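Local coordinates for fructuronate-tagaturonate epimerase UxaE from Cohnella laeviribosi in complex with 1 glycerol (Cohnella laeviribosi, PDB 6ILB), which probably catalyses the epimerization of D-tagaturonate to D-fructuronate, using a divalent metal ion, and binds zinc in its metal site, at residues A277-G282 / A327-I332; P303-E308 / E323-V328; Q392-H397 / Q436-T441. All coordinates share one frame; numbering follows the deposited sequence.

Contact 1. Residues A277-G282 / A327-I332; sequences APTAPG and AVHAAI. Unlike the reference sequence in segment 277-282: Ala-277 (reference Thr).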
ATOM      1  N   ALA A 277     -19.063 -10.780   6.074  1.00 68.26           N
ATOM      2  CA  ALA A 277     -19.095 -10.867   7.515  1.00 67.37           C
ATOM      3  C   ALA A 277     -17.782 -10.319   8.074  1.00 63.59           C
ATOM      4  O   ALA A 277     -16.741 -10.441   7.432  1.00 62.46           O
ATOM      5  CB  ALA A 277     -19.294 -12.320   7.957  1.00 57.84           C
ATOM      6  N   PRO A 278     -17.802  -9.681   9.236  1.00 57.38           N
ATOM      7  CA  PRO A 278     -16.559  -9.507   9.987  1.00 60.69           C
ATOM      8  C   PRO A 278     -15.925 -10.859  10.286  1.00 61.88           C
ATOM      9  O   PRO A 278     -16.579 -11.910  10.249  1.00 56.74           O
ATOM     10  CB  PRO A 278     -17.010  -8.806  11.278  1.00 57.85           C
ATOM     11  CG  PRO A 278     -18.481  -9.050  11.360  1.00 54.95           C
ATOM     12  CD  PRO A 278     -18.962  -9.132   9.950  1.00 56.39           C
ATOM     13  N   THR A 279     -14.624 -10.821  10.573  1.00 55.02           N
ATOM     14  CA  THR A 279     -13.883 -12.028  10.907  1.00 49.55           C
ATOM     15  C   THR A 279     -14.028 -12.311  12.392  1.00 49.77           C
ATOM     16  O   THR A 279     -13.368 -11.672  13.211  1.00 50.44           O
ATOM     17  CB  THR A 279     -12.406 -11.890  10.558  1.00 52.57           C
ATOM     18  OG1 THR A 279     -12.239 -11.549   9.167  1.00 50.46           O
ATOM     19  CG2 THR A 279     -11.700 -13.211  10.875  1.00 40.66           C
ATOM     20  N   ALA A 280     -14.861 -13.283  12.748  1.00 47.14           N
ATOM     21  CA  ALA A 280     -14.928 -13.692  14.135  1.00 48.00           C
ATOM     22  C   ALA A 280     -13.546 -14.148  14.622  1.00 54.10           C
ATOM     23  O   ALA A 280     -12.695 -14.547  13.821  1.00 53.19           O
ATOM     24  CB  ALA A 280     -15.959 -14.805  14.312  1.00 40.51           C
ATOM     25  N   PRO A 281     -13.299 -14.092  15.940  1.00 56.57           N
ATOM     26  CA  PRO A 281     -12.003 -14.576  16.454  1.00 53.86           C
ATOM     27  C   PRO A 281     -11.788 -16.074  16.276  1.00 55.57           C
ATOM     28  O   PRO A 281     -10.653 -16.517  16.041  1.00 54.71           O
ATOM     29  CB  PRO A 281     -12.053 -14.179  17.938  1.00 48.58           C
ATOM     30  CG  PRO A 281     -13.520 -14.113  18.253  1.00 54.26           C
ATOM     31  CD  PRO A 281     -14.114 -13.500  17.013  1.00 56.63           C
ATOM     32  N   GLY A 282     -12.833 -16.881  16.419  1.00 51.05           N
ATOM     33  CA  GLY A 282     -12.670 -18.299  16.145  1.00 47.16           C
ATOM     34  C   GLY A 282     -12.284 -18.546  14.703  1.00 51.16           C
ATOM     35  O   GLY A 282     -11.482 -19.435  14.413  1.00 50.09           O
ATOM     36  N   ALA A 327      -8.827  -6.716  20.814  1.00 42.47           N
ATOM     37  CA  ALA A 327      -8.037  -7.358  21.862  1.00 46.29           C
ATOM     38  C   ALA A 327      -7.800  -8.839  21.559  1.00 42.05           C
ATOM     39  O   ALA A 327      -6.683  -9.335  21.740  1.00 48.79           O
ATOM     40  CB  ALA A 327      -8.700  -7.170  23.233  1.00 40.35           C
ATOM     41  N   VAL A 328      -8.820  -9.561  21.075  1.00 40.74           N
ATOM     42  CA  VAL A 328      -8.623 -10.985  20.785  1.00 45.49           C
ATOM     43  C   VAL A 328      -7.797 -11.185  19.505  1.00 45.95           C
ATOM     44  O   VAL A 328      -6.922 -12.062  19.453  1.00 44.53           O
ATOM     45  CB  VAL A 328      -9.972 -11.724  20.711  1.00 43.17           C
ATOM     46  CG1 VAL A 328      -9.741 -13.242  20.651  1.00 40.35           C
ATOM     47  CG2 VAL A 328     -10.835 -11.354  21.890  1.00 38.83           C
ATOM     48  N   HIS A 329      -8.061 -10.389  18.455  1.00 41.64           N
ATOM     49  CA  HIS A 329      -7.290 -10.527  17.221  1.00 42.73           C
ATOM     50  C   HIS A 329      -5.797 -10.346  17.483  1.00 42.48           C
ATOM     51  O   HIS A 329      -4.983 -11.184  17.081  1.00 44.37           O
ATOM     52  CB  HIS A 329      -7.779  -9.526  16.174  1.00 46.92           C
ATOM     53  CG  HIS A 329      -9.070  -9.915  15.532  1.00 51.62           C
ATOM     54  ND1 HIS A 329      -9.316 -11.188  15.058  1.00 48.36           N
ATOM     55  CD2 HIS A 329     -10.200  -9.204  15.309  1.00 54.29           C
ATOM     56  CE1 HIS A 329     -10.540 -11.240  14.565  1.00 49.63           C
ATOM     57  NE2 HIS A 329     -11.100 -10.051  14.709  1.00 49.78           N
ATOM     58  N   ALA A 330      -5.422  -9.260  18.171  1.00 42.99           N
ATOM     59  CA  ALA A 330      -4.026  -9.039  18.559  1.00 42.72           C
ATOM     60  C   ALA A 330      -3.474 -10.196  19.385  1.00 40.47           C
ATOM     61  O   ALA A 330      -2.292 -10.538  19.282  1.00 44.59           O
ATOM     62  CB  ALA A 330      -3.896  -7.731  19.351  1.00 36.20           C
ATOM     63  N   ALA A 331      -4.309 -10.822  20.202  1.00 38.85           N
ATOM     64  CA  ALA A 331      -3.812 -11.930  21.014  1.00 41.83           C
ATOM     65  C   ALA A 331      -3.593 -13.182  20.165  1.00 43.80           C
ATOM     66  O   ALA A 331      -2.655 -13.953  20.407  1.00 41.29           O
ATOM     67  CB  ALA A 331      -4.781 -12.199  22.173  1.00 38.18           C
ATOM     68  N   ILE A 332      -4.463 -13.421  19.182  1.00 41.55           N
ATOM     69  CA  ILE A 332      -4.260 -14.551  18.285  1.00 44.65           C
ATOM     70  C   ILE A 332      -2.962 -14.383  17.494  1.00 48.51           C
ATOM     71  O   ILE A 332      -2.154 -15.318  17.389  1.00 45.07           O
ATOM     72  CB  ILE A 332      -5.482 -14.702  17.366  1.00 47.51           C
ATOM     73  CG1 ILE A 332      -6.697 -15.110  18.197  1.00 47.21           C
ATOM     74  CG2 ILE A 332      -5.193 -15.679  16.226  1.00 41.94           C
ATOM     75  CD1 ILE A 332      -7.978 -15.038  17.414  1.00 49.55           C
TER
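Pro-281, in the first turn of helix 281-293, packs against Val-328 and Ile-332, two residues one turn apart on helix 319-336. Its CB lies 3.7 Å from CG1 of Val-328 and 4.2 Å from CD1 of Ile-332, so CB of the proline faces both branched side chains. Val-328 makes its touch with the CG1 methyl. In Ile-332 the CG1 branch stands opposite the carbonyl carbon, and an extended second torsion (chi2 170°) carries CD1 outward until it lies 3.4 Å from the carbonyl O of Pro-281.

One position along from Val-328, His-329 serves the loop instead. With CG beside its own backbone N (chi1 -76°), the imidazole swings round so that its edge meets the carbonyls of Thr-279 and Ala-280. The carbonyl O of Thr-279 lies near the ring plane, 3.2 Å from NE2, and the CE1 corner faces the carbonyl O of Ala-280 at 4.0 Å; CA of Pro-281 is also near CE1, at 4.1 Å. Both ring nitrogens have partners nearby, ND1 in His-284 and NE2 in Glu-325, which fix the rotation of the ring; the His-284 ring meets it with the planes about 30° apart. The hydroxyl of Thr-279 is hydrogen-bonded to the backbone N of Arg-304.

Ala-280 takes the N-cap position of helix 281-293. Two neighbouring outer helices of the eight-stranded barrel, those following strands 267-271 and 300-302, are joined here at the start of one and the middle of the other, as in a TIM barrel, and the loop involved comes within about 6 Å (side chain of Thr-279 to side chain of Asp-273) of a zinc ligand.

Contact 2. Residues P303-E308 / E323-V328; sequences PRFIGE and ERELAV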
ATOM      1  N   PRO A 303      -7.534  -9.272   9.183  1.00 53.46           N
ATOM      2  CA  PRO A 303      -8.926  -9.653   9.396  1.00 51.29           C
ATOM      3  C   PRO A 303      -9.882  -8.522   9.047  1.00 58.21           C
ATOM      4  O   PRO A 303      -9.506  -7.355   8.903  1.00 63.46           O
ATOM      5  CB  PRO A 303      -8.982  -9.987  10.886  1.00 50.19           C
ATOM      6  CG  PRO A 303      -7.886  -9.174  11.488  1.00 53.58           C
ATOM      7  CD  PRO A 303      -6.833  -8.966  10.439  1.00 48.34           C
ATOM      8  N   ARG A 304     -11.137  -8.919   8.862  1.00 61.04           N
ATOM      9  CA  ARG A 304     -12.260  -8.001   8.724  1.00 60.53           C
ATOM     10  C   ARG A 304     -12.724  -7.605  10.120  1.00 52.21           C
ATOM     11  O   ARG A 304     -13.369  -8.396  10.811  1.00 55.57           O
ATOM     12  CB  ARG A 304     -13.391  -8.679   7.947  1.00 63.27           C
ATOM     13  CG  ARG A 304     -14.096  -7.813   6.906  1.00 63.38           C
ATOM     14  CD  ARG A 304     -15.299  -7.151   7.485  1.00 61.52           C
ATOM     15  NE  ARG A 304     -16.114  -6.482   6.485  1.00 64.22           N
ATOM     16  CZ  ARG A 304     -17.034  -5.580   6.799  1.00 66.42           C
ATOM     17  NH1 ARG A 304     -17.226  -5.255   8.078  1.00 64.66           N
ATOM     18  NH2 ARG A 304     -17.751  -5.004   5.851  1.00 57.65           N
ATOM     19  N   PHE A 305     -12.392  -6.394  10.547  1.00 53.92           N
ATOM     20  CA  PHE A 305     -12.861  -5.919  11.838  1.00 53.51           C
ATOM     21  C   PHE A 305     -14.338  -5.586  11.774  1.00 50.07           C
ATOM     22  O   PHE A 305     -14.869  -5.272  10.705  1.00 54.15           O
ATOM     23  CB  PHE A 305     -12.071  -4.690  12.285  1.00 50.29           C
ATOM     24  CG  PHE A 305     -10.630  -4.967  12.484  1.00 47.91           C
ATOM     25  CD1 PHE A 305     -10.190  -5.556  13.653  1.00 49.95           C
ATOM     26  CD2 PHE A 305      -9.714  -4.690  11.478  1.00 48.45           C
ATOM     27  CE1 PHE A 305      -8.834  -5.850  13.827  1.00 53.45           C
ATOM     28  CE2 PHE A 305      -8.357  -4.964  11.647  1.00 48.72           C
ATOM     29  CZ  PHE A 305      -7.917  -5.550  12.823  1.00 47.83           C
ATOM     30  N   ILE A 306     -15.008  -5.682  12.933  1.00 51.39           N
ATOM     31  CA  ILE A 306     -16.399  -5.258  13.018  1.00 53.33           C
ATOM     32  C   ILE A 306     -16.487  -3.757  12.723  1.00 55.02           C
ATOM     33  O   ILE A 306     -15.582  -2.975  13.043  1.00 60.11           O
ATOM     34  CB  ILE A 306     -17.045  -5.589  14.378  1.00 59.42           C
ATOM     35  CG1 ILE A 306     -18.521  -5.163  14.341  1.00 58.04           C
ATOM     36  CG2 ILE A 306     -16.318  -4.894  15.531  1.00 53.46           C
ATOM     37  CD1 ILE A 306     -19.331  -5.530  15.513  1.00 57.78           C
ATOM     38  N   GLY A 307     -17.578  -3.357  12.091  1.00 52.62           N
ATOM     39  CA  GLY A 307     -17.686  -2.020  11.575  1.00 53.18           C
ATOM     40  C   GLY A 307     -17.197  -1.960  10.143  1.00 52.83           C
ATOM     41  O   GLY A 307     -17.080  -2.968   9.447  1.00 56.82           O
ATOM     42  N   GLU A 308     -16.900  -0.747   9.704  1.00 50.70           N
ATOM     43  CA  GLU A 308     -16.583  -0.510   8.311  1.00 49.80           C
ATOM     44  C   GLU A 308     -15.285   0.265   8.209  1.00 49.66           C
ATOM     45  O   GLU A 308     -15.086   1.254   8.922  1.00 55.10           O
ATOM     46  CB  GLU A 308     -17.708   0.249   7.613  1.00 53.91           C
ATOM     47  CG  GLU A 308     -18.977  -0.577   7.479  1.00 58.14           C
ATOM     48  CD  GLU A 308     -19.800  -0.199   6.264  1.00 62.93           C
ATOM     49  OE1 GLU A 308     -19.209  -0.050   5.170  1.00 61.25           O
ATOM     50  OE2 GLU A 308     -21.040  -0.083   6.401  1.00 69.03           O
ATOM     51  N   GLU A 323     -12.901  -2.394  20.054  1.00 51.19           N
ATOM     52  CA  GLU A 323     -11.865  -2.672  21.052  1.00 48.19           C
ATOM     53  C   GLU A 323     -11.909  -4.120  21.546  1.00 50.79           C
ATOM     54  O   GLU A 323     -10.873  -4.789  21.616  1.00 48.01           O
ATOM     55  CB  GLU A 323     -12.002  -1.710  22.230  1.00 51.22           C
ATOM     56  CG  GLU A 323     -11.088  -2.047  23.417  1.00 52.63           C
ATOM     57  CD  GLU A 323     -10.678  -0.820  24.245  1.00 48.21           C
ATOM     58  OE1 GLU A 323     -11.423   0.174  24.263  1.00 50.78           O
ATOM     59  OE2 GLU A 323      -9.602  -0.853  24.878  1.00 49.68           O
ATOM     60  N   ARG A 324     -13.093  -4.621  21.921  1.00 46.80           N
ATOM     61  CA  ARG A 324     -13.180  -6.013  22.360  1.00 48.99           C
ATOM     62  C   ARG A 324     -12.695  -6.968  21.272  1.00 52.47           C
ATOM     63  O   ARG A 324     -11.972  -7.936  21.558  1.00 48.41           O
ATOM     64  CB  ARG A 324     -14.614  -6.371  22.762  1.00 52.13           C
ATOM     65  CG  ARG A 324     -15.169  -5.613  23.971  1.00 59.40           C
ATOM     66  CD  ARG A 324     -16.698  -5.762  24.047  1.00 61.82           C
ATOM     67  NE  ARG A 324     -17.344  -4.678  24.792  1.00 65.99           N
ATOM     68  CZ  ARG A 324     -18.476  -4.075  24.427  1.00 68.66           C
ATOM     69  NH1 ARG A 324     -19.115  -4.452  23.328  1.00 70.24           N
ATOM     70  NH2 ARG A 324     -18.977  -3.095  25.164  1.00 74.38           N
ATOM     71  N   GLU A 325     -13.067  -6.711  20.014  1.00 42.53           N
ATOM     72  CA  GLU A 325     -12.642  -7.614  18.950  1.00 51.00           C
ATOM     73  C   GLU A 325     -11.148  -7.459  18.667  1.00 49.54           C
ATOM     74  O   GLU A 325     -10.443  -8.454  18.441  1.00 49.12           O
ATOM     75  CB  GLU A 325     -13.490  -7.389  17.685  1.00 52.49           C
ATOM     76  CG  GLU A 325     -12.991  -8.178  16.459  1.00 62.48           C
ATOM     77  CD  GLU A 325     -14.018  -8.291  15.313  1.00 72.58           C
ATOM     78  OE1 GLU A 325     -13.611  -8.385  14.115  1.00 69.43           O
ATOM     79  OE2 GLU A 325     -15.231  -8.294  15.626  1.00 73.97           O
ATOM     80  N   LEU A 326     -10.640  -6.223  18.697  1.00 44.56           N
ATOM     81  CA  LEU A 326      -9.211  -6.001  18.503  1.00 39.45           C
ATOM     82  C   LEU A 326      -8.384  -6.737  19.556  1.00 43.55           C
ATOM     83  O   LEU A 326      -7.345  -7.336  19.240  1.00 43.70           O
ATOM     84  CB  LEU A 326      -8.908  -4.503  18.534  1.00 38.29           C
ATOM     85  CG  LEU A 326      -7.416  -4.191  18.491  1.00 43.55           C
ATOM     86  CD1 LEU A 326      -6.838  -4.787  17.195  1.00 38.86           C
ATOM     87  CD2 LEU A 326      -7.127  -2.686  18.595  1.00 44.39           C
ATOM     88  N   ALA A 327      -8.827  -6.716  20.814  1.00 42.47           N
ATOM     89  CA  ALA A 327      -8.037  -7.358  21.862  1.00 46.29           C
ATOM     90  C   ALA A 327      -7.800  -8.839  21.559  1.00 42.05           C
ATOM     91  O   ALA A 327      -6.683  -9.335  21.740  1.00 48.79           O
ATOM     92  CB  ALA A 327      -8.700  -7.170  23.233  1.00 40.35           C
ATOM     93  N   VAL A 328      -8.820  -9.561  21.075  1.00 40.74           N
ATOM     94  CA  VAL A 328      -8.623 -10.985  20.785  1.00 45.49           C
ATOM     95  C   VAL A 328      -7.797 -11.185  19.505  1.00 45.95           C
ATOM     96  O   VAL A 328      -6.922 -12.062  19.453  1.00 44.53           O
ATOM     97  CB  VAL A 328      -9.972 -11.724  20.711  1.00 43.17           C
ATOM     98  CG1 VAL A 328      -9.741 -13.242  20.651  1.00 40.35           C
ATOM     99  CG2 VAL A 328     -10.835 -11.354  21.890  1.00 38.83           C
TER
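OE1 of Glu-325 is shared by NE2 of His-329, one turn further along its own helix, and, weakly, by the backbone N of Ile-306 across the contact. The bond from Ile-306 N is 3.3 Å long with a bent N-H...O angle of 128°, so the histidine is the stronger partner. The carbonyl O of Arg-304 also lies 3.3 Å from OE1, but as a second acceptor it makes no bond. The carboxylate gets there on an extended chain, with CG anti to the backbone N (chi1 173°) and the next torsion also stretched, which sends it straight from the helix to the peptide between Phe-305 and Ile-306.

Its other oxygen, OE2, meets Ile-306: it rests 3.5 Å from CB and 3.6 Å from CG2, while the CG1 branch leads off elsewhere (chi1 -177°). Beside this, Phe-305 reaches the helix with CE1, 4.1 Å from CD1 of Leu-326, the two side chains crossing at a slant; Phe-322 and Ile-342 continue the apolar packing around the ring.

An alanine here in place of Glu-325 would probably leave the His-329 imidazole without its carboxylate mate and remove the weak hold on Ile-306 N.

The segment 303-308 is the beta-alpha loop that follows barrel strand 300-302, folded back onto the very helix it leads to; from it Arg-304 touches the zinc ligand Asp-273, which places this connection at the rim of the metal site of a TIM barrel.

Contact 3. Residues Q392-H397 / Q436-T441; sequences QYALEH and QLLHIT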
ATOM      1  N   GLN A 392     -15.618  18.513 -10.839  1.00 57.94           N
ATOM      2  CA  GLN A 392     -16.802  18.338 -11.664  1.00 61.63           C
ATOM      3  C   GLN A 392     -16.704  17.069 -12.498  1.00 62.65           C
ATOM      4  O   GLN A 392     -17.675  16.312 -12.603  1.00 58.46           O
ATOM      5  CB  GLN A 392     -17.006  19.569 -12.545  1.00 71.18           C
ATOM      6  CG  GLN A 392     -18.251  19.517 -13.407  1.00 68.64           C
ATOM      7  CD  GLN A 392     -17.940  19.017 -14.802  1.00 83.35           C
ATOM      8  OE1 GLN A 392     -18.367  17.930 -15.194  1.00 87.15           O
ATOM      9  NE2 GLN A 392     -17.178  19.808 -15.562  1.00 84.20           N
ATOM     10  N   TYR A 393     -15.532  16.801 -13.079  1.00 58.36           N
ATOM     11  CA  TYR A 393     -15.355  15.552 -13.809  1.00 57.13           C
ATOM     12  C   TYR A 393     -15.592  14.350 -12.901  1.00 63.98           C
ATOM     13  O   TYR A 393     -16.273  13.393 -13.293  1.00 63.80           O
ATOM     14  CB  TYR A 393     -13.961  15.507 -14.438  1.00 59.23           C
ATOM     15  CG  TYR A 393     -13.796  14.428 -15.483  1.00 67.76           C
ATOM     16  CD1 TYR A 393     -14.181  14.637 -16.812  1.00 69.96           C
ATOM     17  CD2 TYR A 393     -13.280  13.190 -15.143  1.00 68.02           C
ATOM     18  CE1 TYR A 393     -14.033  13.640 -17.768  1.00 63.04           C
ATOM     19  CE2 TYR A 393     -13.131  12.192 -16.090  1.00 71.93           C
ATOM     20  CZ  TYR A 393     -13.511  12.419 -17.396  1.00 66.33           C
ATOM     21  OH  TYR A 393     -13.348  11.407 -18.310  1.00 74.45           O
ATOM     22  N   ALA A 394     -15.058  14.394 -11.674  1.00 57.06           N
ATOM     23  CA  ALA A 394     -15.281  13.318 -10.716  1.00 52.97           C
ATOM     24  C   ALA A 394     -16.768  13.121 -10.459  1.00 59.21           C
ATOM     25  O   ALA A 394     -17.281  11.994 -10.499  1.00 58.09           O
ATOM     26  CB  ALA A 394     -14.552  13.630  -9.407  1.00 57.41           C
ATOM     27  N   LEU A 395     -17.475  14.219 -10.191  1.00 57.58           N
ATOM     28  CA  LEU A 395     -18.912  14.139  -9.946  1.00 60.12           C
ATOM     29  C   LEU A 395     -19.659  13.442 -11.090  1.00 64.18           C
ATOM     30  O   LEU A 395     -20.574  12.650 -10.843  1.00 61.13           O
ATOM     31  CB  LEU A 395     -19.456  15.547  -9.717  1.00 60.83           C
ATOM     32  CG  LEU A 395     -19.644  15.953  -8.259  1.00 63.96           C
ATOM     33  CD1 LEU A 395     -20.056  17.409  -8.155  1.00 62.37           C
ATOM     34  CD2 LEU A 395     -20.687  15.058  -7.653  1.00 52.99           C
ATOM     35  N   GLU A 396     -19.295  13.729 -12.349  1.00 62.86           N
ATOM     36  CA  GLU A 396     -20.057  13.204 -13.482  1.00 64.15           C
ATOM     37  C   GLU A 396     -19.788  11.733 -13.761  1.00 71.51           C
ATOM     38  O   GLU A 396     -20.614  11.083 -14.410  1.00 80.19           O
ATOM     39  CB  GLU A 396     -19.752  13.997 -14.756  1.00 72.94           C
ATOM     40  CG  GLU A 396     -20.595  15.242 -14.971  1.00 75.62           C
ATOM     41  CD  GLU A 396     -20.205  15.965 -16.252  1.00 90.09           C
ATOM     42  OE1 GLU A 396     -19.159  15.595 -16.838  1.00 92.28           O
ATOM     43  OE2 GLU A 396     -20.931  16.900 -16.666  1.00 93.81           O
ATOM     44  N   HIS A 397     -18.646  11.197 -13.324  1.00 70.12           N
ATOM     45  CA  HIS A 397     -18.293   9.802 -13.572  1.00 68.51           C
ATOM     46  C   HIS A 397     -18.250   9.000 -12.282  1.00 65.51           C
ATOM     47  O   HIS A 397     -17.653   7.919 -12.240  1.00 63.57           O
ATOM     48  CB  HIS A 397     -16.953   9.708 -14.304  1.00 68.21           C
ATOM     49  CG  HIS A 397     -16.839  10.655 -15.452  1.00 69.59           C
ATOM     50  ND1 HIS A 397     -16.733  12.017 -15.276  1.00 70.68           N
ATOM     51  CD2 HIS A 397     -16.837  10.442 -16.788  1.00 65.04           C
ATOM     52  CE1 HIS A 397     -16.676  12.602 -16.457  1.00 74.94           C
ATOM     53  NE2 HIS A 397     -16.726  11.670 -17.391  1.00 73.28           N
ATOM     54  N   GLN A 436     -14.106  11.055  -0.482  1.00 48.20           N
ATOM     55  CA  GLN A 436     -14.365   9.795  -1.163  1.00 48.72           C
ATOM     56  C   GLN A 436     -14.646  10.007  -2.646  1.00 51.11           C
ATOM     57  O   GLN A 436     -14.388   9.114  -3.461  1.00 51.68           O
ATOM     58  CB  GLN A 436     -15.534   9.097  -0.502  1.00 46.78           C
ATOM     59  CG  GLN A 436     -15.178   8.419   0.774  1.00 53.22           C
ATOM     60  CD  GLN A 436     -16.320   7.587   1.286  1.00 48.78           C
ATOM     61  OE1 GLN A 436     -17.473   7.870   0.990  1.00 51.18           O
ATOM     62  NE2 GLN A 436     -16.011   6.564   2.060  1.00 53.24           N
ATOM     63  N   LEU A 437     -15.191  11.168  -3.006  1.00 48.68           N
ATOM     64  CA  LEU A 437     -15.516  11.425  -4.397  1.00 51.32           C
ATOM     65  C   LEU A 437     -14.256  11.452  -5.250  1.00 53.52           C
ATOM     66  O   LEU A 437     -14.238  10.886  -6.348  1.00 57.01           O
ATOM     67  CB  LEU A 437     -16.295  12.733  -4.516  1.00 47.10           C
ATOM     68  CG  LEU A 437     -16.367  13.264  -5.945  1.00 51.89           C
ATOM     69  CD1 LEU A 437     -17.281  12.407  -6.823  1.00 46.97           C
ATOM     70  CD2 LEU A 437     -16.798  14.716  -5.942  1.00 46.51           C
ATOM     71  N   LEU A 438     -13.174  12.044  -4.728  1.00 52.51           N
ATOM     72  CA  LEU A 438     -11.895  12.135  -5.436  1.00 55.41           C
ATOM     73  C   LEU A 438     -10.949  10.980  -5.165  1.00 49.68           C
ATOM     74  O   LEU A 438     -10.002  10.781  -5.919  1.00 51.37           O
ATOM     75  CB  LEU A 438     -11.182  13.436  -5.082  1.00 46.85           C
ATOM     76  CG  LEU A 438     -12.060  14.493  -5.763  1.00 57.21           C
ATOM     77  CD1 LEU A 438     -12.582  15.554  -4.805  1.00 60.29           C
ATOM     78  CD2 LEU A 438     -11.396  15.090  -6.991  1.00 55.14           C
ATOM     79  N   HIS A 439     -11.166  10.222  -4.104  1.00 48.63           N
ATOM     80  CA  HIS A 439     -10.337   9.056  -3.851  1.00 51.18           C
ATOM     81  C   HIS A 439     -10.540   8.015  -4.942  1.00 55.38           C
ATOM     82  O   HIS A 439      -9.608   7.665  -5.675  1.00 47.51           O
ATOM     83  CB  HIS A 439     -10.691   8.500  -2.474  1.00 53.17           C
ATOM     84  CG  HIS A 439      -9.720   7.509  -1.929  1.00 55.00           C
ATOM     85  ND1 HIS A 439      -9.283   6.414  -2.644  1.00 55.79           N
ATOM     86  CD2 HIS A 439      -9.139   7.423  -0.708  1.00 53.70           C
ATOM     87  CE1 HIS A 439      -8.455   5.710  -1.891  1.00 56.88           C
ATOM     88  NE2 HIS A 439      -8.360   6.296  -0.709  1.00 50.56           N
ATOM     89  N   ILE A 440     -11.778   7.531  -5.081  1.00 53.44           N
ATOM     90  CA  ILE A 440     -12.039   6.389  -5.949  1.00 50.94           C
ATOM     91  C   ILE A 440     -12.109   6.738  -7.426  1.00 56.09           C
ATOM     92  O   ILE A 440     -12.179   5.829  -8.260  1.00 61.56           O
ATOM     93  CB  ILE A 440     -13.352   5.701  -5.546  1.00 56.58           C
ATOM     94  CG1 ILE A 440     -14.536   6.523  -6.032  1.00 53.68           C
ATOM     95  CG2 ILE A 440     -13.409   5.441  -4.044  1.00 53.99           C
ATOM     96  CD1 ILE A 440     -15.808   5.782  -5.944  1.00 58.39           C
ATOM     97  N   THR A 441     -12.073   8.015  -7.790  1.00 54.73           N
ATOM     98  CA  THR A 441     -12.144   8.406  -9.188  1.00 51.95           C
ATOM     99  C   THR A 441     -10.773   8.664  -9.800  1.00 59.58           C
ATOM    100  O   THR A 441     -10.700   9.151 -10.934  1.00 58.86           O
ATOM    101  CB  THR A 441     -13.011   9.644  -9.324  1.00 50.28           C
ATOM    102  OG1 THR A 441     -12.664  10.535  -8.268  1.00 58.34           O
ATOM    103  CG2 THR A 441     -14.490   9.276  -9.214  1.00 52.25           C
TER
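Ala-394 meets three residues of segment 436-441 with a single methyl. CB lies 3.9 Å from CG of Leu-437, 4.2 Å from CD2 of Leu-438 and 3.8 Å from OG1 of Thr-441, and this small side chain lets the backbones approach to 6.0 Å between CA of Ala-394 and CA of Thr-441.

Leu-437 divides its two methyls. With CG anti to the backbone N (chi1 165°), the isobutyl end reaches over helix 384-396: CD1 rests on the peptide after Ala-394, 3.7 Å from the carbonyl O of Ala-394, while CD2 touches CG of Leu-395 at 3.9 Å, where the two leucines cross nearly at right angles.

In the next layer, a bond within segment 436-441 fixes the Thr-441 hydroxyl. It turns back along the chain to donate to the carbonyl O of Leu-437 (OG1 to O 2.5 Å), in the carbonyl plane and on a lone pair; its OG1 stands between the backbone N and the carbonyl carbon (chi1 43°). Although the residue is the N-cap of helix 442-447, its side chain does no capping. Within 392-397, the ring of His-397 packs over one face of Tyr-393. Further out, Trp-372 binds the carbonyl O of Leu-438, and Phe-398 packs on Leu-437.

Between the two segments, then, the attraction is almost wholly apolar. Lacking directional polar bonds across it, the interface probably owes its fit to the shapes of one alanine and three leucines, with Thr-441, and its stability largely to the burial of hydrocarbon.

How the contacts relate
Contacts 1 and 2 are neighbours, their centres about 6 Å apart, and share Ala-327 and Val-328 of helix 319-336. They touch each other directly: Thr-279 N lies 2.7 Å from Arg-304 O, probably hydrogen-bonded, tying the loops after two successive barrel strands together, and the side chains of these two residues lie near the zinc ligand Asp-273. Both contacts are partly buried and mix apolar packing with polar atoms, some of which link one contact to the other. Contact 3 is the most buried of the three and joins helices after the last barrel strand. It stands apart, about 8 Å from contact 2 at the nearest atoms, and relies mainly on apolar packing.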